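Local coordinates for protein poly-beta-1,6-N-acetyl-D-glucosamine N-deacetylase (Aggregatibacter actinomycetemcomitans, PDB 4U10) that probably removes N-acetyl groups from a poly-beta-1,6-N-acetyl-D-glucosamine polysaccharide, through its metal-dependent polysaccharide deacetylase domain, at residues A[131-145]-A[195-209]. Sequence-based numbering, arbitrary orientation.
Sequences REMEQSGLVEIASHT and IQRQIGKKPRIMVWP. With ZN (zinc ion), chain C.
Ser143 meets Met206 in a single beta bridge: its N-H goes to Ile205 O, and its own carbonyl O takes Val207 N at 2.8 Å. The Ser143 hydroxyl, anti to the backbone N (chi1 180°), lies beside the selenomethionine methyl CE of Met206, accepts from Thr145 N in an ST turn and hydrogen-bonds the hydroxyl of Ser191. One residue on, His144 ND1 donates to Val207 O at 2.6 Å, nearly in the ring plane but well above the carbonyl plane, while Pro209 CG sits over one ring face. That bond helps fix the ring's rotation and leaves NE2 to bind zinc at 2.1 Å. With Asp75, His149 and a water as the other ligands, this is the Asp-His-His site characteristic of the polysaccharide deacetylase (NodB) domain; His144 follows directly on the bridge, just beyond strand 139-141. At the other end, the Arg131 chain bends at chi3 (-65°) and NH1 grips Gln198 twice, at OE1 (2.9 Å) and at the backbone O (3.0 Å); NH2 pairs with Asp128. Ile199 packs CD1 against Arg131 CG and CG2 against Ile141 CG1. Arg204 salt-bridges Glu140 side-on, NE to OE2 and NH2 to OE1, planes 12° apart; NH2 also hydrogen-bonds Gln52.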
# COMPACT_ATOMS: atom_id res chain seq x y z
N ARG A 131 -2.92 -1.48 -15.62
CA ARG A 131 -4.18 -1.26 -16.39
C ARG A 131 -5.07 -2.50 -16.49
O ARG A 131 -6.26 -2.41 -16.27
CB ARG A 131 -3.89 -0.70 -17.81
CG ARG A 131 -3.76 0.82 -17.86
CD ARG A 131 -3.64 1.28 -19.32
NE ARG A 131 -2.40 0.78 -19.92
CZ ARG A 131 -1.24 1.39 -19.81
NH1 ARG A 131 -1.15 2.54 -19.12
NH2 ARG A 131 -0.13 0.87 -20.36
N GLU A 132 -4.50 -3.65 -16.81
CA GLU A 132 -5.27 -4.90 -16.88
C GLU A 132 -5.95 -5.23 -15.53
O GLU A 132 -7.14 -5.60 -15.47
CB GLU A 132 -4.36 -6.06 -17.32
CG GLU A 132 -5.10 -7.35 -17.56
CD GLU A 132 -4.18 -8.54 -17.80
OE1 GLU A 132 -3.05 -8.39 -18.34
OE2 GLU A 132 -4.59 -9.69 -17.46
N MSE A 133 -5.21 -5.09 -14.45
CA MSE A 133 -5.73 -5.37 -13.11
C MSE A 133 -6.83 -4.44 -12.74
O MSE A 133 -7.80 -4.85 -12.16
CB MSE A 133 -4.62 -5.29 -12.02
CG MSE A 133 -3.80 -6.55 -12.13
SE MSE A 133 -2.38 -6.81 -10.82
CE MSE A 133 -1.23 -5.29 -11.28
N GLU A 134 -6.68 -3.16 -13.03
CA GLU A 134 -7.71 -2.14 -12.71
C GLU A 134 -8.97 -2.35 -13.55
O GLU A 134 -10.08 -2.26 -13.03
CB GLU A 134 -7.15 -0.73 -12.88
CG GLU A 134 -8.06 0.37 -12.34
CD GLU A 134 -9.24 0.71 -13.27
OE1 GLU A 134 -9.12 0.55 -14.53
OE2 GLU A 134 -10.29 1.11 -12.72
N GLN A 135 -8.79 -2.71 -14.82
CA GLN A 135 -9.89 -2.92 -15.75
C GLN A 135 -10.73 -4.13 -15.34
O GLN A 135 -11.93 -4.13 -15.59
CB GLN A 135 -9.34 -3.15 -17.18
CG GLN A 135 -8.77 -1.86 -17.79
CD GLN A 135 -7.82 -2.10 -18.97
OE1 GLN A 135 -7.81 -3.15 -19.53
NE2 GLN A 135 -7.06 -1.09 -19.35
N SER A 136 -10.12 -5.11 -14.66
CA SER A 136 -10.87 -6.28 -14.15
C SER A 136 -11.95 -5.84 -13.20
O SER A 136 -12.86 -6.59 -12.85
CB SER A 136 -9.91 -7.19 -13.41
OG SER A 136 -9.74 -6.74 -12.07
N GLY A 137 -11.86 -4.61 -12.73
CA GLY A 137 -12.68 -4.17 -11.65
C GLY A 137 -12.34 -4.73 -10.27
O GLY A 137 -12.96 -4.37 -9.33
N LEU A 138 -11.32 -5.56 -10.14
CA LEU A 138 -10.94 -6.11 -8.84
C LEU A 138 -9.92 -5.27 -8.04
O LEU A 138 -9.85 -5.33 -6.82
CB LEU A 138 -10.40 -7.53 -9.00
CG LEU A 138 -11.46 -8.58 -9.36
CD1 LEU A 138 -10.75 -9.90 -9.51
CD2 LEU A 138 -12.54 -8.65 -8.33
N VAL A 139 -9.13 -4.48 -8.71
CA VAL A 139 -7.99 -3.83 -8.10
C VAL A 139 -8.10 -2.31 -8.24
O VAL A 139 -8.13 -1.77 -9.35
CB VAL A 139 -6.68 -4.32 -8.73
CG1 VAL A 139 -5.45 -3.69 -8.02
CG2 VAL A 139 -6.63 -5.86 -8.79
N GLU A 140 -8.15 -1.64 -7.09
CA GLU A 140 -8.11 -0.20 -6.97
C GLU A 140 -6.62 0.23 -6.86
O GLU A 140 -5.88 -0.36 -6.05
CB GLU A 140 -8.83 0.18 -5.68
CG GLU A 140 -8.66 1.62 -5.17
CD GLU A 140 -9.82 2.50 -5.55
OE1 GLU A 140 -10.90 1.96 -5.77
OE2 GLU A 140 -9.66 3.70 -5.61
N ILE A 141 -6.19 1.17 -7.71
CA ILE A 141 -4.84 1.77 -7.63
C ILE A 141 -4.71 2.95 -6.66
O ILE A 141 -5.30 3.97 -6.83
CB ILE A 141 -4.30 2.15 -9.01
CG1 ILE A 141 -4.57 1.05 -10.00
CG2 ILE A 141 -2.78 2.36 -8.92
CD1 ILE A 141 -4.07 -0.34 -9.56
N ALA A 142 -3.95 2.76 -5.59
CA ALA A 142 -3.64 3.81 -4.65
C ALA A 142 -2.22 4.28 -4.82
O ALA A 142 -1.37 3.58 -5.37
CB ALA A 142 -3.82 3.30 -3.26
N SER A 143 -1.94 5.45 -4.27
CA SER A 143 -0.56 5.93 -4.22
C SER A 143 0.17 5.34 -3.05
O SER A 143 -0.43 5.06 -1.97
CB SER A 143 -0.57 7.44 -4.08
OG SER A 143 0.71 7.98 -4.02
N HIS A 144 1.51 5.27 -3.22
CA HIS A 144 2.46 4.89 -2.17
C HIS A 144 3.68 5.81 -2.33
O HIS A 144 4.82 5.41 -2.03
CB HIS A 144 2.87 3.44 -2.39
CG HIS A 144 3.41 2.72 -1.18
ND1 HIS A 144 2.92 2.87 0.10
CD2 HIS A 144 4.28 1.69 -1.13
CE1 HIS A 144 3.52 2.01 0.90
NE2 HIS A 144 4.33 1.27 0.17
N THR A 145 3.39 7.07 -2.66
CA THR A 145 4.32 8.18 -2.96
C THR A 145 4.91 7.96 -4.33
O THR A 145 4.72 6.92 -4.89
CB THR A 145 5.45 8.42 -1.90
OG1 THR A 145 6.43 7.40 -2.05
CG2 THR A 145 4.86 8.32 -0.48
N ILE A 195 0.08 8.18 -11.82
CA ILE A 195 -0.94 7.16 -11.85
C ILE A 195 -2.12 7.55 -12.78
O ILE A 195 -2.61 6.71 -13.56
CB ILE A 195 -1.47 6.87 -10.41
CG1 ILE A 195 -0.38 6.15 -9.58
CG2 ILE A 195 -2.76 6.06 -10.43
CD1 ILE A 195 -0.65 6.28 -8.05
N GLN A 196 -2.66 8.76 -12.61
CA GLN A 196 -3.85 9.19 -13.41
C GLN A 196 -3.67 9.02 -14.92
O GLN A 196 -4.56 8.59 -15.62
CB GLN A 196 -4.17 10.68 -13.17
CG GLN A 196 -5.44 11.23 -13.83
CD GLN A 196 -5.49 12.75 -13.82
OE1 GLN A 196 -4.47 13.44 -13.70
NE2 GLN A 196 -6.68 13.28 -13.88
N ARG A 197 -2.52 9.41 -15.43
CA ARG A 197 -2.31 9.33 -16.82
C ARG A 197 -2.20 7.91 -17.33
O ARG A 197 -2.53 7.71 -18.50
CB ARG A 197 -1.09 10.12 -17.25
CG ARG A 197 0.27 9.44 -17.07
CD ARG A 197 1.39 10.47 -17.11
NE ARG A 197 1.51 11.06 -18.47
CZ ARG A 197 2.33 12.05 -18.88
NH1 ARG A 197 3.20 12.65 -18.07
NH2 ARG A 197 2.28 12.44 -20.17
N GLN A 198 -1.73 6.94 -16.53
CA GLN A 198 -1.66 5.55 -17.01
C GLN A 198 -3.00 4.86 -16.86
O GLN A 198 -3.30 4.00 -17.62
CB GLN A 198 -0.58 4.79 -16.22
CG GLN A 198 0.78 5.38 -16.33
CD GLN A 198 1.44 5.11 -17.65
OE1 GLN A 198 1.06 4.22 -18.43
NE2 GLN A 198 2.51 5.84 -17.89
N ILE A 199 -3.79 5.25 -15.86
CA ILE A 199 -4.87 4.44 -15.31
C ILE A 199 -6.24 5.06 -15.62
O ILE A 199 -7.23 4.31 -15.74
CB ILE A 199 -4.68 4.26 -13.75
CG1 ILE A 199 -3.44 3.40 -13.45
CG2 ILE A 199 -5.83 3.61 -13.00
CD1 ILE A 199 -3.37 2.17 -14.31
N GLY A 200 -6.30 6.38 -15.72
CA GLY A 200 -7.54 7.11 -16.01
C GLY A 200 -8.33 7.57 -14.77
O GLY A 200 -9.39 8.19 -14.90
N LYS A 201 -7.84 7.20 -13.59
CA LYS A 201 -8.46 7.51 -12.30
C LYS A 201 -7.33 8.11 -11.40
O LYS A 201 -6.29 7.46 -11.25
CB LYS A 201 -8.94 6.23 -11.61
CG LYS A 201 -10.36 5.81 -11.91
CD LYS A 201 -10.41 4.73 -12.96
CE LYS A 201 -11.67 3.90 -12.83
NZ LYS A 201 -11.72 2.93 -13.95
N LYS A 202 -7.50 9.32 -10.89
CA LYS A 202 -6.60 9.86 -9.82
C LYS A 202 -6.69 8.95 -8.63
O LYS A 202 -7.80 8.57 -8.22
CB LYS A 202 -7.03 11.24 -9.32
CG LYS A 202 -6.64 12.44 -10.14
CD LYS A 202 -7.29 13.70 -9.51
CE LYS A 202 -6.48 14.95 -9.79
NZ LYS A 202 -5.05 14.83 -9.33
N PRO A 203 -5.55 8.56 -8.03
CA PRO A 203 -5.74 7.79 -6.84
C PRO A 203 -6.51 8.56 -5.75
O PRO A 203 -6.34 9.77 -5.61
CB PRO A 203 -4.28 7.54 -6.34
CG PRO A 203 -3.49 8.70 -6.91
CD PRO A 203 -4.16 8.99 -8.22
N ARG A 204 -7.24 7.85 -4.90
CA ARG A 204 -7.97 8.50 -3.83
C ARG A 204 -7.63 7.92 -2.46
O ARG A 204 -8.31 8.15 -1.45
CB ARG A 204 -9.47 8.41 -4.11
CG ARG A 204 -9.92 7.05 -4.47
CD ARG A 204 -11.42 7.00 -4.88
NE ARG A 204 -11.74 5.61 -5.19
CZ ARG A 204 -12.91 5.17 -5.62
NH1 ARG A 204 -13.89 6.04 -5.82
NH2 ARG A 204 -13.08 3.86 -5.83
N ILE A 205 -6.51 7.22 -2.40
CA ILE A 205 -5.97 6.71 -1.17
C ILE A 205 -4.47 6.97 -1.24
O ILE A 205 -3.85 6.72 -2.23
CB ILE A 205 -6.18 5.17 -1.04
CG1 ILE A 205 -7.65 4.77 -1.08
CG2 ILE A 205 -5.54 4.54 0.20
CD1 ILE A 205 -7.82 3.29 -1.45
N MSE A 206 -3.92 7.42 -0.12
CA MSE A 206 -2.45 7.37 0.11
C MSE A 206 -2.16 6.26 1.04
O MSE A 206 -2.69 6.20 2.18
CB MSE A 206 -1.95 8.74 0.54
CG MSE A 206 -0.55 8.72 1.20
SE MSE A 206 0.74 8.22 -0.21
CE MSE A 206 0.87 9.92 -1.07
N VAL A 207 -1.25 5.37 0.64
CA VAL A 207 -0.76 4.39 1.56
C VAL A 207 0.64 4.74 2.01
O VAL A 207 1.56 4.86 1.19
CB VAL A 207 -0.78 2.96 0.94
CG1 VAL A 207 -0.35 1.94 1.99
CG2 VAL A 207 -2.16 2.61 0.37
N TRP A 208 0.85 4.82 3.33
CA TRP A 208 2.13 5.37 3.83
C TRP A 208 3.18 4.29 3.77
O TRP A 208 2.92 3.15 4.24
CB TRP A 208 1.97 5.80 5.29
CG TRP A 208 0.89 6.83 5.49
CD1 TRP A 208 -0.21 6.71 6.28
CD2 TRP A 208 0.84 8.15 4.91
NE1 TRP A 208 -0.95 7.86 6.20
CE2 TRP A 208 -0.34 8.75 5.36
CE3 TRP A 208 1.65 8.86 4.01
CZ2 TRP A 208 -0.72 10.01 4.96
CZ3 TRP A 208 1.28 10.08 3.64
CH2 TRP A 208 0.11 10.67 4.11
N PRO A 209 4.36 4.60 3.20
CA PRO A 209 5.50 3.69 3.35
C PRO A 209 5.77 3.36 4.80
O PRO A 209 5.84 4.28 5.64
CB PRO A 209 6.68 4.55 2.78
CG PRO A 209 6.01 5.26 1.65
CD PRO A 209 4.76 5.76 2.37
ZN ZN C . 5.88 0.04 0.88
O HOH W 1 2.26 2.86 -20.27
O HOH W 2 -7.24 1.41 -15.91
O HOH W 3 -7.13 4.90 -5.06
O HOH W 4 -7.08 5.10 -8.91
O HOH W 5 5.30 -0.18 2.65